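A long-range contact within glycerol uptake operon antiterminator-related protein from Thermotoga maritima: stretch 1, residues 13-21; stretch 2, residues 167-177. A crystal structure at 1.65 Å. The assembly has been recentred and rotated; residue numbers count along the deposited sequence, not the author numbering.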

# COMPACT_ATOMS: atom_id res chain seq x y z
N MSE A 13 -4.71 -12.40 0.69
CA MSE A 13 -4.43 -11.46 -0.44
C MSE A 13 -3.09 -10.75 -0.24
O MSE A 13 -2.25 -10.73 -1.15
CB MSE A 13 -5.54 -10.40 -0.58
CG MSE A 13 -5.30 -9.40 -1.72
SE MSE A 13 -6.70 -8.01 -1.92
CE MSE A 13 -7.87 -8.96 -3.32
N PHE A 14 -2.92 -10.14 0.94
CA PHE A 14 -1.67 -9.48 1.25
C PHE A 14 -0.82 -10.52 1.97
O PHE A 14 -1.03 -10.82 3.15
CB PHE A 14 -1.91 -8.25 2.13
CG PHE A 14 -2.80 -7.21 1.52
CD1 PHE A 14 -2.43 -6.54 0.37
CD2 PHE A 14 -4.02 -6.90 2.10
CE1 PHE A 14 -3.26 -5.57 -0.19
CE2 PHE A 14 -4.84 -5.93 1.56
CZ PHE A 14 -4.46 -5.26 0.41
N LYS A 15 0.08 -11.15 1.24
CA LYS A 15 0.98 -12.16 1.80
C LYS A 15 2.24 -12.18 0.96
O LYS A 15 2.16 -12.18 -0.27
CB LYS A 15 0.30 -13.54 1.78
CG LYS A 15 1.09 -14.62 2.56
CD LYS A 15 1.18 -14.29 4.07
CE LYS A 15 2.01 -15.35 4.84
NZ LYS A 15 2.20 -14.98 6.28
N GLY A 16 3.41 -12.22 1.60
CA GLY A 16 4.67 -12.21 0.88
C GLY A 16 5.04 -10.88 0.28
O GLY A 16 4.83 -9.83 0.88
N ILE A 17 5.65 -10.92 -0.90
CA ILE A 17 6.12 -9.72 -1.52
C ILE A 17 5.03 -9.13 -2.43
O ILE A 17 4.39 -9.84 -3.20
CB ILE A 17 7.38 -10.05 -2.32
CG1 ILE A 17 8.45 -10.61 -1.38
CG2 ILE A 17 7.86 -8.85 -3.07
CD1 ILE A 17 8.90 -9.67 -0.33
N ILE A 18 4.80 -7.85 -2.25
CA ILE A 18 3.92 -6.98 -3.07
C ILE A 18 4.81 -6.12 -3.96
O ILE A 18 5.83 -5.56 -3.52
CB ILE A 18 3.05 -6.08 -2.15
CG1 ILE A 18 2.06 -6.93 -1.44
CG2 ILE A 18 2.37 -4.96 -2.96
CD1 ILE A 18 1.34 -6.25 -0.28
N ALA A 19 4.46 -6.02 -5.23
CA ALA A 19 5.27 -5.27 -6.18
C ALA A 19 4.88 -3.80 -6.14
O ALA A 19 3.79 -3.46 -6.55
CB ALA A 19 5.11 -5.81 -7.60
N ALA A 20 5.83 -2.97 -5.76
CA ALA A 20 5.70 -1.51 -5.80
C ALA A 20 6.26 -1.01 -7.15
O ALA A 20 7.42 -1.33 -7.54
CB ALA A 20 6.45 -0.88 -4.64
N LEU A 21 5.46 -0.17 -7.81
CA LEU A 21 5.83 0.40 -9.07
C LEU A 21 5.90 1.91 -8.96
O LEU A 21 4.94 2.56 -8.54
CB LEU A 21 4.82 0.03 -10.16
CG LEU A 21 4.89 -1.44 -10.62
CD1 LEU A 21 3.98 -1.56 -11.80
CD2 LEU A 21 6.30 -1.89 -10.94
N ILE A 167 11.48 -9.83 8.47
CA ILE A 167 10.26 -9.01 8.62
C ILE A 167 9.01 -9.86 8.37
O ILE A 167 8.00 -9.75 9.09
CB ILE A 167 10.33 -7.78 7.66
CG1 ILE A 167 11.29 -6.77 8.20
CG2 ILE A 167 8.93 -7.20 7.45
CD1 ILE A 167 11.64 -5.74 7.20
N LEU A 168 9.07 -10.75 7.37
CA LEU A 168 7.94 -11.62 7.00
C LEU A 168 7.55 -12.69 8.04
O LEU A 168 6.48 -13.29 7.93
CB LEU A 168 8.19 -12.24 5.63
CG LEU A 168 8.00 -11.26 4.49
CD1 LEU A 168 8.58 -11.83 3.15
CD2 LEU A 168 6.54 -10.81 4.31
N LYS A 169 8.38 -12.87 9.07
CA LYS A 169 8.01 -13.74 10.19
C LYS A 169 6.98 -13.09 11.06
O LYS A 169 6.30 -13.78 11.78
CB LYS A 169 9.23 -14.10 11.01
CG LYS A 169 10.17 -14.98 10.22
CD LYS A 169 11.36 -15.40 11.05
CE LYS A 169 12.15 -16.46 10.35
NZ LYS A 169 13.02 -17.16 11.33
N HIS A 170 6.85 -11.75 10.98
CA HIS A 170 6.02 -10.97 11.92
C HIS A 170 4.89 -10.16 11.31
O HIS A 170 4.00 -9.71 12.05
CB HIS A 170 6.90 -9.99 12.69
CG HIS A 170 8.13 -10.60 13.24
ND1 HIS A 170 8.10 -11.55 14.25
CD2 HIS A 170 9.44 -10.44 12.91
CE1 HIS A 170 9.34 -11.94 14.51
NE2 HIS A 170 10.17 -11.29 13.71
N VAL A 171 4.96 -9.93 9.99
CA VAL A 171 3.97 -9.13 9.29
C VAL A 171 3.52 -9.93 8.05
O VAL A 171 4.20 -10.85 7.64
CB VAL A 171 4.51 -7.72 8.91
CG1 VAL A 171 5.12 -6.99 10.12
CG2 VAL A 171 5.52 -7.78 7.79
N SER A 172 2.40 -9.55 7.46
CA SER A 172 1.83 -10.34 6.38
C SER A 172 2.60 -10.22 5.10
O SER A 172 2.79 -11.21 4.41
CB SER A 172 0.40 -9.92 6.12
OG SER A 172 -0.40 -10.28 7.22
N ALA A 173 3.03 -9.00 4.80
CA ALA A 173 3.62 -8.71 3.49
C ALA A 173 4.60 -7.57 3.52
O ALA A 173 4.66 -6.81 4.45
CB ALA A 173 2.49 -8.40 2.53
N ILE A 174 5.38 -7.44 2.46
CA ILE A 174 6.25 -6.30 2.23
C ILE A 174 6.04 -5.75 0.82
O ILE A 174 6.06 -6.50 -0.13
CB ILE A 174 7.75 -6.74 2.28
CG1 ILE A 174 8.13 -7.27 3.66
CG2 ILE A 174 8.64 -5.61 1.85
CD1 ILE A 174 9.48 -7.97 3.70
N SER A 175 5.85 -4.44 0.72
CA SER A 175 5.76 -3.75 -0.52
C SER A 175 7.15 -3.25 -0.88
O SER A 175 7.79 -2.54 -0.12
CB SER A 175 4.78 -2.57 -0.46
OG SER A 175 4.91 -1.79 -1.67
N THR A 176 7.63 -3.60 -2.07
CA THR A 176 8.96 -3.19 -2.54
C THR A 176 9.05 -3.15 -4.05
O THR A 176 8.34 -3.91 -4.74
CB THR A 176 10.03 -4.22 -2.02
OG1 THR A 176 11.34 -3.92 -2.54
CG2 THR A 176 9.69 -5.63 -2.46
N SER A 177 9.90 -2.27 -4.56
CA SER A 177 10.15 -2.18 -6.03
C SER A 177 11.37 -3.03 -6.46
O SER A 177 11.75 -3.06 -7.65
CB SER A 177 10.32 -0.73 -6.51
OG SER A 177 11.53 -0.16 -6.03
O HOH W 1 4.52 -13.28 6.05

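Two strands, 16-21 and 173-176, lie side by side and run in the same direction, their axes 27° apart and 4.6 Å at closest approach. More than 150 residues separate them in sequence; five backbone hydrogen bonds join them, and side chains on both faces add contacts. G16 pairs with A173, I17 with I174, I18 with S175 and A19 with T176.

The hydrogen bonds form the ladder expected of parallel strands, in which a residue reaches two neighbours that flank its partner. G16 N donates to S172 O (3.0 Å) and G16 O accepts from I174 N (2.9 Å). I18 N then donates to I174 O at 2.8 Å, nearly straight at 175°, while I18 O receives T176 N at 3.0 Å. A20 N closes the series on T176 O at 2.9 Å. Every second residue of the first strand thus turns both its NH and its CO toward the second, but A20 O breaks the pattern: it is buried by the contact and finds no hydrogen-bond partner in the model. It has instead the CA-H of S177, with S177 CA 3.2 Å from A20 O. Similar weak CA-H...O contacts fill the ladder, including K15 CA to S172 O at 3.3 Å and I17 CA to I174 O at 3.5 Å.

Side chains sort by sheet face. On the face carrying I17, I174 and T176, the contacts are apolar: I17 CD1 lies 4.1 Å from I174 CB and also 4.1 Å from L168 CD1, so one isoleucine, with chi1 and chi2 both m, touches the strand and the segment preceding it. I17 CG2 meets T176 CG2 at 3.8 Å, the methyl of threonine serving as a hydrophobic surface. On the face carrying A173, I18 and S175, the small A173 leaves its CB 3.7 Å from I18 CD1; nearby, F14 CB approaches A173 CB at 4.4 Å, although the phenyl ring leads away. A20 CB packs 3.5 Å from S175 OG, a hydroxyl whose hydrogen bonding is satisfied elsewhere in the structure.

G16 opens the strand with phi at 74°, a positive value that by itself favours glycine.

Just before the first strand, beside exposed K15, a water links the stretches by a polar route. K15 points its CA-to-CB bond away from stretch 2, yet its long side chain comes nearer at its end, and K15 NZ donates to water 1 at 2.9 Å. That water in turn donates to L168 O at 2.7 Å, joining a lysine to a backbone carbonyl without direct contact.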